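Local coordinates for protein titin,Decorin,Titin (Homo sapiens, PDB 6SDB) that is an engineered fusion of titin's Z1Z2 immunoglobulin domains with a decorin KLER peptide, made as a building block for self-assembling scaffolds in stem cell applications, at residues A[10-15]-A[26-31]; A[35-40]-A[83-88]; A[42-47]-A[76-81]; A[69-74]-A[94-99]; A[114-119]-A[190-195]. All coordinates share one frame; numbering follows the deposited sequence.

Contact 1 (A[10-15]-A[26-31]); sequences FTQPLQ and TFEAHI
Phe27 and Leu14 touch where the first strand of a titin immunoglobulin I-set domain ends at a corner and packs on strand 25-34, a junction marked by a classic beta bulge. Residues 10-15 carry the chain from one sheet of the sandwich toward the other, the A-to-A' switch of such domains, while 26-31 stays in strand. Phe27 meets Leu14 CD2 with its CB, and the edge of its ring faces a backbone oxygen in plane, CE1 lying 3.6 Å from Gln15 O. At Glu28 it is the carbonyl O that takes part, 3.0 Å from Gln12 NE2 and also beside Leu14 CD2. The buried methyl of Ala29 is shared by Leu14 and Phe10, with CB 3.7 Å from Phe10 CD1; Leu81 of strand 77-85 packs on it too. His30 faces two consecutive residues, and this makes the bulge: its O accepts from Thr11 N at 2.6 Å and weakly from Gln12 N. In return His30 N donates to Gln12 O at 3.0 Å. With CG anti to the backbone N (chi1 171°), Gln12 extends across the imidazole, its amide turned 43° from the ring and OE1 above a face. Ile31 lies alongside Phe10, both pointing the same way, and its CG1 approaches Phe10 CE1 obliquely at 3.3 Å.

Contact 2 (A[35-40]-A[83-88]); sequences PVPEVS and ATNGSG
Asn85 is set against two prolines in different ways: its side chain slants across Pro35 but runs side by side with Pro37, pointing the same way. Its CG sits between the backbone N and the carbonyl carbon (chi1 57°), which directs the amide at the Pro35 carbonyl. From there ND2 donates to Pro35 O at 2.8 Å, in the plane of that carbonyl although the acceptor is tilted about 20° from the amide plane. Pro37 CG flanks the same nitrogen at 3.9 Å. The other end of the amide turns back on its own segment, where OD1 accepts from Ser87 N at 3.1 Å and closes an Asx turn within the type I beta turn from Asn85 to Gly88. This turn links the F and G strands of the first titin immunoglobulin domain, while 35-40 leads from the BC loop into strand C.

Further along, Glu38 and Thr84 form an antiparallel hydrogen-bonded pair: Glu38 N reaches Thr84 O at 2.8 Å, and the return bond runs from Thr84 N to Glu38 O. On the inner face, Ala83 CB rests between Pro37 CB and Val39 CG1, 3.8 Å from the latter. Ile31 of strand 25-34 and Pro8 of strand 6-10 cover this apolar group. Chemically, one amide does two jobs, fixing the turn through its oxygen and fastening the neighbouring loop through its nitrogen; a weak second bond from ND2 to Gln6 O would further restrict rotation of the amide.

Contact 3 (A[42-47]-A[76-81]); sequences FRDGQV and SGRYSL
Arg43 lies side by side with Tyr79 across two antiparallel strands of the first titin domain, both side chains pointing the same way. Its CB begins beside the ring, 3.9 Å from Tyr79 CE2. CG, placed anti to the backbone N (chi1 -174°), passes over one face of the ring in a CH-pi contact, 4.0 Å from the centroid. CD then reaches the phenol, 3.4 Å from Tyr79 OH. A bend at chi3 turns the guanidinium nearly perpendicular to the ring, the planes 86° apart. There NE makes a salt bridge with Asp44 OD2, its hydrogen bond weak, and NH1 donates to a water at 3.1 Å that in turn donates to Tyr79 OH.

The phenol also hydrogen-bonds Asn75 O, four residues earlier, consistent with a tyrosine corner. Asp44 also works across the contact: OD1 receives Arg78 N at 3.2 Å, from above the carboxylate plane. Backbone bonds complete the ladder, with Asp44 N on Arg78 O at 2.7 Å and a reciprocal pair between Phe42 and Ser80.

Leu49, from the grafted KLER peptide, touches both Arg43 and Tyr79, a junction of engineered origin. Strand 77-85 has 38-43 on one side and 88-99 on the other, while the Tyr79 ring faces inward onto Phe27 of strand 25-34 and Leu66 and Ile68 of strand 63-68.

Contact 4 (A[69-74]-A[94-99]); sequences PAVTKA and AELLVK. With ACT (acetate ion), chain F.
Val71 has its CG1 between the backbone N and the carbonyl carbon (chi1 83°), whereas in Val98 a chi1 of 177° puts CG1 anti to N and leaves CG2 beside the backbone N, anti to the carbonyl carbon. The two branched side chains meet tip to tip, Val98 CG2 against Val71 CG2 at 3.6 Å, and the CG1 methyls pair more loosely. Leu96 CD2 is a more distant neighbour of Val71 CG2. The valine and leucine methyls pack together, with one backbone oxygen, Thr72 O, 3.4 Å from Val98 CG2.

Beyond the valines, Lys73 runs its aliphatic chain past the strand, with CG 3.6 Å from Val98 O. A bend at chi4 (65°) leads its ammonium to an acetate ion, probably from the crystallisation liquor, and NZ donates to the acetate O at 3.1 Å. Lys99 comes to the other oxygen with its CE, 3.3 Å from OXT, so two basic chains gather round one anion.

Ser76 OG ties this connection to strand 94-99 by bonding Val98 N, while Asn75 OD1 holds Thr72 N within the connection itself. Here the E-F connection of the titin domain folds over the end of strand G, closing one end of an immunoglobulin beta-sandwich.

Contact 5 (A[114-119]-A[190-195]); sequences MTVRQG and AELLVQ
Gln195 lays its CG over one face of the Arg117 guanidinium, 3.6 Å from NH1, and the amide and guanidinium planes stand 47° apart. The nearest polar atoms, Arg117 NH1 and Gln195 NE2 at 3.1 Å, are both donors and make no hydrogen bond. Since Arg117 is poorly ordered, this surface pairing is better read as two long chains leaning on each other than as a fixed polar link; a weak bond from Arg117 NH2 goes instead to Gly196 O.

Beneath these groups the backbones form a parallel ladder, their directions 22° apart. Met114 N donates to Glu191 O at 2.9 Å, and Leu193 N returns a bond to Met114 O at the same length. The zipper continues with Val116 N on Leu193 O at 3.0 Å and Gln195 N on Val116 O at 2.9 Å. A weaker bond from Gln118 N to Gln195 O follows at the far end. Such pairing of strand A' with strand G is characteristic of I-set domains, which share it with the V set; here it belongs to the second titin domain, whose sheets are otherwise built from antiparallel neighbours.

Side chains alternate across the ladder. Met114, Val116, Leu192 and Val194 turn to the face that looks toward strand 122-131, where Met114 and Leu192 both pack on Val122. Val116 and Val194 lie alongside each other, pointing the same way; chi1 of -44° places Val116 CG2 between the backbone N and the carbonyl carbon, from where it meets Val194 CG1 at 3.3 Å. On the outer face Thr115 slants past Leu193, its OG1 3.7 Å from Leu193 CD1.

In the fold
Contacts 1 to 4 belong to one immunoglobulin sandwich, while contact 5 lies in the second, its centre about 54 Å from that of contact 1. Contacts 2 and 3 share strands 38-43 and 77-85, contact 3 nested within the loop that contact 2 closes. Contact 1 faces them from the opposing sheet: Ile31 CG2 packs 3.7 Å from Ala83 CB, and Ala29 CB 3.6 Å from Leu81 CD2. Contacts 3 and 4, with centres about 12 Å apart, meet through neighbouring strands, Tyr79 N lying 2.7 Å from Ala94 O in a probable hydrogen bond. The KLER graft adjoins contact 3, and the lysine-bound acetate belongs to contact 4.

Contact 1 (A[10-15]-A[26-31])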
# COMPACT_ATOMS: atom_id res chain seq x y z
N PHE A 10 -24.58 0.65 15.62
CA PHE A 10 -23.33 0.94 14.94
C PHE A 10 -23.38 2.37 14.42
O PHE A 10 -24.15 2.69 13.52
CB PHE A 10 -23.07 -0.06 13.82
CG PHE A 10 -22.65 -1.38 14.32
CD1 PHE A 10 -21.34 -1.59 14.71
CD2 PHE A 10 -23.56 -2.42 14.43
CE1 PHE A 10 -20.93 -2.83 15.19
CE2 PHE A 10 -23.16 -3.66 14.92
CZ PHE A 10 -21.85 -3.87 15.29
N THR A 11 -22.55 3.23 15.02
CA THR A 11 -22.37 4.61 14.57
C THR A 11 -21.61 4.68 13.27
O THR A 11 -21.91 5.51 12.40
CB THR A 11 -21.60 5.36 15.66
OG1 THR A 11 -22.48 5.69 16.74
CG2 THR A 11 -20.95 6.60 15.11
N GLN A 12 -20.65 3.77 13.09
CA GLN A 12 -19.94 3.58 11.83
C GLN A 12 -19.99 2.08 11.63
O GLN A 12 -19.54 1.32 12.51
CB GLN A 12 -18.51 4.10 11.87
CG GLN A 12 -17.69 3.71 10.65
CD GLN A 12 -16.20 3.91 10.86
OE1 GLN A 12 -15.77 4.87 11.50
NE2 GLN A 12 -15.40 2.99 10.33
N PRO A 13 -20.60 1.60 10.55
CA PRO A 13 -20.69 0.17 10.31
C PRO A 13 -19.50 -0.34 9.49
O PRO A 13 -18.71 0.43 8.94
CB PRO A 13 -21.99 0.07 9.51
CG PRO A 13 -21.95 1.33 8.66
CD PRO A 13 -21.23 2.37 9.47
N LEU A 14 -19.39 -1.66 9.43
CA LEU A 14 -18.48 -2.30 8.50
C LEU A 14 -18.95 -2.08 7.07
O LEU A 14 -20.16 -2.06 6.78
CB LEU A 14 -18.39 -3.80 8.79
CG LEU A 14 -18.00 -4.20 10.21
CD1 LEU A 14 -17.74 -5.69 10.28
CD2 LEU A 14 -16.78 -3.41 10.70
N GLN A 15 -18.01 -1.91 6.15
CA GLN A 15 -18.30 -1.80 4.73
C GLN A 15 -17.54 -2.87 3.97
O GLN A 15 -16.38 -3.15 4.29
CB GLN A 15 -17.95 -0.44 4.16
CG GLN A 15 -18.77 0.66 4.77
CD GLN A 15 -19.19 1.65 3.74
OE1 GLN A 15 -19.95 2.57 4.03
NE2 GLN A 15 -18.70 1.47 2.51
N THR A 26 -8.36 -4.31 6.94
CA THR A 26 -8.82 -3.80 8.22
C THR A 26 -10.29 -3.45 8.13
O THR A 26 -10.75 -2.90 7.13
CB THR A 26 -8.02 -2.56 8.71
OG1 THR A 26 -8.43 -1.40 8.00
CG2 THR A 26 -6.54 -2.75 8.52
N PHE A 27 -11.02 -3.79 9.19
CA PHE A 27 -12.41 -3.40 9.40
C PHE A 27 -12.51 -2.62 10.72
O PHE A 27 -11.85 -2.97 11.70
CB PHE A 27 -13.33 -4.62 9.48
CG PHE A 27 -13.47 -5.38 8.19
CD1 PHE A 27 -14.24 -4.89 7.16
CD2 PHE A 27 -12.88 -6.62 8.05
CE1 PHE A 27 -14.40 -5.62 5.97
CE2 PHE A 27 -13.03 -7.35 6.88
CZ PHE A 27 -13.80 -6.85 5.84
N GLU A 28 -13.30 -1.56 10.72
CA GLU A 28 -13.51 -0.79 11.93
C GLU A 28 -14.97 -0.35 12.02
O GLU A 28 -15.58 0.06 11.02
CB GLU A 28 -12.60 0.43 11.94
CG GLU A 28 -12.61 1.24 13.21
CD GLU A 28 -11.60 2.36 13.15
OE1 GLU A 28 -10.52 2.14 12.58
OE2 GLU A 28 -11.89 3.46 13.68
N ALA A 29 -15.49 -0.37 13.24
CA ALA A 29 -16.84 0.08 13.52
C ALA A 29 -16.83 0.91 14.79
O ALA A 29 -15.96 0.75 15.65
CB ALA A 29 -17.81 -1.10 13.71
N HIS A 30 -17.79 1.82 14.89
CA HIS A 30 -18.05 2.55 16.12
C HIS A 30 -19.38 2.09 16.67
O HIS A 30 -20.38 2.10 15.94
CB HIS A 30 -18.07 4.07 15.91
CG HIS A 30 -16.78 4.63 15.39
ND1 HIS A 30 -15.71 3.84 15.05
CD2 HIS A 30 -16.40 5.90 15.14
CE1 HIS A 30 -14.72 4.60 14.62
NE2 HIS A 30 -15.12 5.86 14.66
N ILE A 31 -19.39 1.67 17.93
CA ILE A 31 -20.58 1.14 18.58
C ILE A 31 -20.94 2.05 19.74
O ILE A 31 -20.06 2.51 20.47
CB ILE A 31 -20.33 -0.29 19.11
CG1 ILE A 31 -20.06 -1.24 17.97
CG2 ILE A 31 -21.49 -0.79 19.95
CD1 ILE A 31 -18.68 -1.78 18.02

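Contact 2 (A[35-40]-A[83-88])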
# COMPACT_ATOMS: atom_id res chain seq x y z
N PRO A 35 -25.91 -0.47 28.89
CA PRO A 35 -24.47 -0.52 29.22
C PRO A 35 -23.61 -0.82 27.98
O PRO A 35 -24.16 -1.15 26.93
CB PRO A 35 -24.38 -1.66 30.25
CG PRO A 35 -25.61 -2.48 30.02
CD PRO A 35 -26.67 -1.50 29.61
N VAL A 36 -22.30 -0.61 28.08
CA VAL A 36 -21.43 -0.75 26.91
C VAL A 36 -21.58 -2.14 26.31
O VAL A 36 -21.45 -3.14 27.04
CB VAL A 36 -19.97 -0.48 27.28
CG1 VAL A 36 -19.07 -0.96 26.15
CG2 VAL A 36 -19.81 0.98 27.55
N PRO A 37 -21.87 -2.26 25.02
CA PRO A 37 -22.15 -3.58 24.46
C PRO A 37 -20.89 -4.42 24.42
O PRO A 37 -19.78 -3.92 24.27
CB PRO A 37 -22.65 -3.26 23.05
CG PRO A 37 -23.01 -1.81 23.07
CD PRO A 37 -22.08 -1.18 24.05
N GLU A 38 -21.09 -5.73 24.55
CA GLU A 38 -20.03 -6.71 24.35
C GLU A 38 -20.01 -7.09 22.87
O GLU A 38 -21.07 -7.29 22.25
CB GLU A 38 -20.28 -7.92 25.26
CG GLU A 38 -19.28 -9.06 25.14
CD GLU A 38 -19.92 -10.37 24.68
OE1 GLU A 38 -21.15 -10.56 24.86
OE2 GLU A 38 -19.18 -11.23 24.14
N VAL A 39 -18.81 -7.16 22.29
CA VAL A 39 -18.66 -7.34 20.84
C VAL A 39 -17.90 -8.63 20.56
O VAL A 39 -17.02 -9.02 21.34
CB VAL A 39 -17.96 -6.14 20.18
CG1 VAL A 39 -18.85 -4.90 20.26
CG2 VAL A 39 -16.66 -5.87 20.82
N SER A 40 -18.30 -9.31 19.48
CA SER A 40 -17.73 -10.56 19.01
C SER A 40 -17.65 -10.53 17.49
O SER A 40 -18.58 -10.05 16.84
CB SER A 40 -18.56 -11.77 19.42
OG SER A 40 -19.01 -11.67 20.75
N ALA A 83 -22.68 -6.63 18.47
CA ALA A 83 -22.61 -5.85 19.70
C ALA A 83 -23.88 -6.12 20.51
O ALA A 83 -24.99 -5.98 19.99
CB ALA A 83 -22.48 -4.35 19.39
N THR A 84 -23.72 -6.45 21.79
CA THR A 84 -24.83 -6.99 22.59
C THR A 84 -24.85 -6.41 23.99
O THR A 84 -23.81 -6.35 24.65
CB THR A 84 -24.73 -8.52 22.70
OG1 THR A 84 -24.20 -9.07 21.48
CG2 THR A 84 -26.08 -9.10 22.98
N ASN A 85 -26.03 -6.00 24.45
CA ASN A 85 -26.27 -5.75 25.87
C ASN A 85 -27.70 -6.18 26.18
O ASN A 85 -28.37 -6.81 25.35
CB ASN A 85 -25.98 -4.29 26.25
CG ASN A 85 -26.78 -3.28 25.46
OD1 ASN A 85 -27.91 -3.54 25.05
ND2 ASN A 85 -26.20 -2.12 25.24
N GLY A 86 -28.17 -5.85 27.38
CA GLY A 86 -29.47 -6.32 27.84
C GLY A 86 -30.66 -5.79 27.06
O GLY A 86 -31.73 -6.41 27.08
N SER A 87 -30.48 -4.70 26.31
CA SER A 87 -31.60 -4.06 25.64
C SER A 87 -31.75 -4.49 24.19
O SER A 87 -32.74 -4.12 23.56
CB SER A 87 -31.43 -2.53 25.68
OG SER A 87 -31.00 -2.06 26.94
N GLY A 88 -30.80 -5.23 23.65
CA GLY A 88 -30.86 -5.60 22.25
C GLY A 88 -29.49 -6.01 21.75
O GLY A 88 -28.50 -5.97 22.48

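Contact 3 (A[42-47]-A[76-81])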
# COMPACT_ATOMS: atom_id res chain seq x y z
N PHE A 42 -17.11 -12.54 13.75
CA PHE A 42 -17.41 -13.81 13.11
C PHE A 42 -17.00 -13.76 11.65
O PHE A 42 -17.11 -12.72 11.01
CB PHE A 42 -18.90 -14.14 13.22
CG PHE A 42 -19.36 -14.36 14.62
CD1 PHE A 42 -19.92 -13.32 15.35
CD2 PHE A 42 -19.19 -15.60 15.23
CE1 PHE A 42 -20.32 -13.51 16.65
CE2 PHE A 42 -19.59 -15.80 16.54
CZ PHE A 42 -20.15 -14.75 17.25
N ARG A 43 -16.51 -14.89 11.14
CA ARG A 43 -16.38 -15.05 9.70
C ARG A 43 -17.40 -16.09 9.25
O ARG A 43 -17.62 -17.08 9.94
CB ARG A 43 -14.96 -15.48 9.28
CG ARG A 43 -14.81 -15.50 7.76
CD ARG A 43 -13.51 -16.07 7.29
NE ARG A 43 -13.60 -17.52 7.20
CZ ARG A 43 -12.55 -18.33 7.19
NH1 ARG A 43 -11.33 -17.81 7.25
NH2 ARG A 43 -12.71 -19.65 7.12
N ASP A 44 -18.04 -15.81 8.12
CA ASP A 44 -18.99 -16.71 7.47
C ASP A 44 -20.10 -17.17 8.43
O ASP A 44 -20.48 -18.34 8.47
CB ASP A 44 -18.27 -17.90 6.83
CG ASP A 44 -17.50 -17.48 5.61
OD1 ASP A 44 -18.05 -16.65 4.84
OD2 ASP A 44 -16.34 -17.94 5.42
N GLY A 45 -20.60 -16.22 9.21
CA GLY A 45 -21.74 -16.51 10.03
C GLY A 45 -21.44 -17.11 11.39
O GLY A 45 -21.75 -16.52 12.43
N GLN A 46 -20.86 -18.31 11.40
CA GLN A 46 -20.83 -19.09 12.63
C GLN A 46 -19.45 -19.28 13.21
O GLN A 46 -19.34 -19.83 14.32
CB GLN A 46 -21.45 -20.48 12.37
CG GLN A 46 -21.16 -21.01 10.99
CD GLN A 46 -21.88 -22.30 10.73
OE1 GLN A 46 -22.77 -22.70 11.52
NE2 GLN A 46 -21.52 -22.98 9.63
N VAL A 47 -18.39 -18.83 12.52
CA VAL A 47 -17.01 -19.10 12.93
C VAL A 47 -16.48 -17.94 13.76
O VAL A 47 -16.29 -16.83 13.25
CB VAL A 47 -16.12 -19.35 11.71
CG1 VAL A 47 -14.65 -19.26 12.09
CG2 VAL A 47 -16.45 -20.70 11.09
N SER A 76 -10.99 -14.30 2.15
CA SER A 76 -12.25 -13.81 1.61
C SER A 76 -13.42 -14.49 2.33
O SER A 76 -13.33 -15.65 2.73
CB SER A 76 -12.33 -14.07 0.11
OG SER A 76 -11.24 -13.46 -0.58
N GLY A 77 -14.48 -13.73 2.54
CA GLY A 77 -15.67 -14.27 3.17
C GLY A 77 -16.49 -13.13 3.75
O GLY A 77 -16.11 -11.97 3.64
N ARG A 78 -17.59 -13.50 4.40
CA ARG A 78 -18.47 -12.51 5.02
C ARG A 78 -18.06 -12.33 6.48
O ARG A 78 -17.85 -13.31 7.20
CB ARG A 78 -19.95 -12.90 4.86
CG ARG A 78 -20.64 -13.60 6.03
CD ARG A 78 -21.98 -14.21 5.60
NE ARG A 78 -23.11 -13.27 5.60
CZ ARG A 78 -23.89 -13.03 6.66
NH1 ARG A 78 -23.65 -13.64 7.82
NH2 ARG A 78 -24.89 -12.17 6.57
N TYR A 79 -17.84 -11.07 6.87
CA TYR A 79 -17.36 -10.74 8.21
C TYR A 79 -18.45 -9.99 8.96
O TYR A 79 -19.12 -9.12 8.41
CB TYR A 79 -16.07 -9.93 8.12
CG TYR A 79 -14.90 -10.80 7.70
CD1 TYR A 79 -14.62 -11.05 6.35
CD2 TYR A 79 -14.10 -11.43 8.66
CE1 TYR A 79 -13.55 -11.88 5.97
CE2 TYR A 79 -13.04 -12.25 8.30
CZ TYR A 79 -12.76 -12.48 6.96
OH TYR A 79 -11.69 -13.31 6.65
N SER A 80 -18.67 -10.38 10.22
CA SER A 80 -19.75 -9.82 11.02
C SER A 80 -19.23 -9.39 12.38
O SER A 80 -18.36 -10.04 12.97
CB SER A 80 -20.89 -10.83 11.24
OG SER A 80 -21.10 -11.63 10.09
N LEU A 81 -19.78 -8.29 12.87
CA LEU A 81 -19.51 -7.78 14.20
C LEU A 81 -20.84 -7.73 14.92
O LEU A 81 -21.80 -7.16 14.41
CB LEU A 81 -18.86 -6.41 14.12
CG LEU A 81 -18.54 -5.71 15.43
CD1 LEU A 81 -17.63 -6.60 16.28
CD2 LEU A 81 -17.90 -4.38 15.10
O HOH W 1 -9.76 -15.17 7.64

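Contact 4 (A[69-74]-A[94-99])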
# COMPACT_ATOMS: atom_id res chain seq x y z
N PRO A 69 -3.49 -9.14 8.67
CA PRO A 69 -2.30 -8.90 7.84
C PRO A 69 -2.06 -10.04 6.88
O PRO A 69 -2.60 -11.15 7.04
CB PRO A 69 -1.16 -8.81 8.86
CG PRO A 69 -1.80 -8.90 10.22
CD PRO A 69 -3.14 -9.54 10.04
N ALA A 70 -1.24 -9.75 5.87
CA ALA A 70 -0.74 -10.76 4.93
C ALA A 70 -1.88 -11.53 4.30
O ALA A 70 -1.88 -12.76 4.24
CB ALA A 70 0.25 -11.70 5.62
N VAL A 71 -2.89 -10.78 3.88
CA VAL A 71 -4.14 -11.38 3.44
C VAL A 71 -3.93 -12.29 2.25
O VAL A 71 -3.07 -12.04 1.39
CB VAL A 71 -5.16 -10.27 3.17
CG1 VAL A 71 -4.97 -9.65 1.71
CG2 VAL A 71 -6.52 -10.81 3.46
N THR A 72 -4.68 -13.38 2.22
CA THR A 72 -4.72 -14.27 1.08
C THR A 72 -6.16 -14.61 0.73
O THR A 72 -7.07 -14.25 1.48
CB THR A 72 -3.91 -15.53 1.36
OG1 THR A 72 -4.00 -16.39 0.23
CG2 THR A 72 -4.45 -16.26 2.57
N LYS A 73 -6.35 -15.35 -0.38
CA LYS A 73 -7.70 -15.62 -0.88
C LYS A 73 -8.52 -16.42 0.12
O LYS A 73 -9.76 -16.30 0.16
CB LYS A 73 -7.63 -16.34 -2.24
CG LYS A 73 -7.46 -15.41 -3.46
CD LYS A 73 -7.84 -16.12 -4.76
CE LYS A 73 -8.34 -15.17 -5.87
NZ LYS A 73 -7.31 -14.24 -6.36
N ALA A 74 -7.86 -17.18 0.98
CA ALA A 74 -8.59 -17.90 2.01
C ALA A 74 -9.24 -16.96 3.02
O ALA A 74 -10.14 -17.39 3.75
CB ALA A 74 -7.65 -18.85 2.72
N ALA A 94 -20.14 -7.25 6.48
CA ALA A 94 -19.52 -6.81 5.24
C ALA A 94 -18.77 -7.99 4.66
O ALA A 94 -18.38 -8.92 5.37
CB ALA A 94 -18.54 -5.66 5.48
N GLU A 95 -18.54 -7.92 3.36
CA GLU A 95 -17.76 -8.94 2.71
C GLU A 95 -16.35 -8.41 2.46
O GLU A 95 -16.17 -7.23 2.17
CB GLU A 95 -18.45 -9.38 1.42
CG GLU A 95 -17.72 -10.43 0.67
CD GLU A 95 -18.11 -10.50 -0.78
OE1 GLU A 95 -17.63 -11.41 -1.47
OE2 GLU A 95 -18.93 -9.66 -1.21
N LEU A 96 -15.37 -9.29 2.60
CA LEU A 96 -13.98 -9.03 2.24
C LEU A 96 -13.66 -9.95 1.08
O LEU A 96 -13.80 -11.17 1.19
CB LEU A 96 -13.04 -9.28 3.43
CG LEU A 96 -11.54 -9.40 3.11
CD1 LEU A 96 -10.99 -8.09 2.59
CD2 LEU A 96 -10.76 -9.83 4.31
N LEU A 97 -13.26 -9.38 -0.03
CA LEU A 97 -12.88 -10.14 -1.21
C LEU A 97 -11.42 -9.82 -1.54
O LEU A 97 -11.07 -8.65 -1.73
CB LEU A 97 -13.81 -9.80 -2.35
CG LEU A 97 -13.60 -10.56 -3.63
CD1 LEU A 97 -14.85 -11.31 -3.88
CD2 LEU A 97 -13.42 -9.55 -4.69
N VAL A 98 -10.57 -10.85 -1.55
CA VAL A 98 -9.14 -10.69 -1.78
C VAL A 98 -8.87 -11.03 -3.24
O VAL A 98 -9.07 -12.18 -3.66
CB VAL A 98 -8.31 -11.61 -0.85
CG1 VAL A 98 -6.82 -11.50 -1.14
CG2 VAL A 98 -8.59 -11.32 0.61
N LYS A 99 -8.41 -10.05 -4.00
CA LYS A 99 -8.08 -10.24 -5.40
C LYS A 99 -6.57 -10.14 -5.64
O LYS A 99 -5.85 -9.48 -4.88
CB LYS A 99 -8.83 -9.23 -6.27
CG LYS A 99 -10.32 -9.54 -6.39
CD LYS A 99 -11.06 -8.55 -7.27
CE LYS A 99 -11.23 -9.09 -8.69
NZ LYS A 99 -11.48 -8.01 -9.71
C ACT F . -7.80 -11.81 -9.84
O ACT F . -7.69 -12.78 -9.09
OXT ACT F . -8.59 -10.84 -9.76
CH3 ACT F . -6.82 -11.79 -11.05

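Contact 5 (A[114-119]-A[190-195])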
# COMPACT_ATOMS: atom_id res chain seq x y z
N MET A 114 18.35 14.51 -21.07
CA MET A 114 18.59 15.87 -20.58
C MET A 114 20.00 16.33 -20.88
O MET A 114 20.96 15.57 -20.78
CB MET A 114 18.38 15.94 -19.06
CG MET A 114 17.03 15.44 -18.61
SD MET A 114 16.75 15.75 -16.87
CE MET A 114 17.00 17.54 -16.84
N THR A 115 20.12 17.61 -21.23
CA THR A 115 21.40 18.29 -21.33
C THR A 115 21.40 19.47 -20.39
O THR A 115 20.56 20.37 -20.51
CB THR A 115 21.69 18.73 -22.76
OG1 THR A 115 21.63 17.58 -23.60
CG2 THR A 115 23.07 19.33 -22.82
N VAL A 116 22.33 19.44 -19.44
CA VAL A 116 22.40 20.38 -18.35
C VAL A 116 23.82 20.89 -18.26
O VAL A 116 24.75 20.30 -18.83
CB VAL A 116 21.98 19.76 -17.01
CG1 VAL A 116 20.74 18.91 -17.18
CG2 VAL A 116 23.10 18.93 -16.49
N ARG A 117 24.00 21.99 -17.54
CA ARG A 117 25.36 22.43 -17.30
C ARG A 117 25.98 21.99 -15.98
O ARG A 117 25.31 21.64 -15.00
CB ARG A 117 25.50 23.92 -17.49
CG ARG A 117 26.82 24.13 -18.17
CD ARG A 117 26.99 25.39 -18.92
NE ARG A 117 28.43 25.52 -19.12
CZ ARG A 117 29.10 25.76 -20.24
NH1 ARG A 117 28.52 25.61 -21.44
NH2 ARG A 117 30.41 25.85 -20.14
N GLN A 118 27.30 22.04 -15.99
CA GLN A 118 28.12 21.61 -14.88
C GLN A 118 27.75 22.43 -13.65
O GLN A 118 27.62 23.66 -13.72
CB GLN A 118 29.59 21.81 -15.24
CG GLN A 118 30.57 21.23 -14.25
CD GLN A 118 32.03 21.45 -14.65
OE1 GLN A 118 32.33 21.97 -15.73
NE2 GLN A 118 32.94 21.08 -13.76
N GLY A 119 27.55 21.73 -12.54
CA GLY A 119 27.09 22.34 -11.31
C GLY A 119 25.58 22.38 -11.16
O GLY A 119 25.09 22.59 -10.06
N ALA A 190 17.65 6.63 -21.14
CA ALA A 190 17.76 8.05 -21.45
C ALA A 190 19.22 8.45 -21.43
O ALA A 190 20.05 7.82 -20.75
CB ALA A 190 16.98 8.88 -20.44
N GLU A 191 19.55 9.52 -22.14
CA GLU A 191 20.91 10.03 -22.12
C GLU A 191 20.98 11.30 -21.28
O GLU A 191 20.08 12.14 -21.33
CB GLU A 191 21.43 10.30 -23.52
CG GLU A 191 22.90 10.71 -23.54
CD GLU A 191 23.83 9.52 -23.41
OE1 GLU A 191 23.33 8.38 -23.35
OE2 GLU A 191 25.05 9.72 -23.39
N LEU A 192 22.04 11.40 -20.47
CA LEU A 192 22.33 12.62 -19.74
C LEU A 192 23.66 13.17 -20.22
O LEU A 192 24.69 12.48 -20.14
CB LEU A 192 22.37 12.37 -18.24
CG LEU A 192 22.84 13.58 -17.42
CD1 LEU A 192 21.74 14.63 -17.36
CD2 LEU A 192 23.27 13.18 -16.02
N LEU A 193 23.66 14.41 -20.70
CA LEU A 193 24.88 15.10 -21.09
C LEU A 193 25.00 16.38 -20.29
O LEU A 193 24.07 17.19 -20.28
CB LEU A 193 24.89 15.46 -22.57
CG LEU A 193 24.49 14.30 -23.46
CD1 LEU A 193 23.79 14.84 -24.69
CD2 LEU A 193 25.75 13.54 -23.81
N VAL A 194 26.16 16.59 -19.67
CA VAL A 194 26.41 17.78 -18.86
C VAL A 194 27.62 18.48 -19.45
O VAL A 194 28.69 17.88 -19.60
CB VAL A 194 26.59 17.40 -17.37
CG1 VAL A 194 25.39 16.57 -16.88
CG2 VAL A 194 27.73 16.54 -17.21
N GLN A 195 27.44 19.73 -19.85
CA GLN A 195 28.49 20.44 -20.55
C GLN A 195 29.53 21.04 -19.60
O GLN A 195 29.20 21.46 -18.49
CB GLN A 195 27.86 21.52 -21.42
CG GLN A 195 28.84 22.12 -22.41
CD GLN A 195 28.17 23.11 -23.33
OE1 GLN A 195 26.94 23.25 -23.35
NE2 GLN A 195 28.99 23.88 -24.03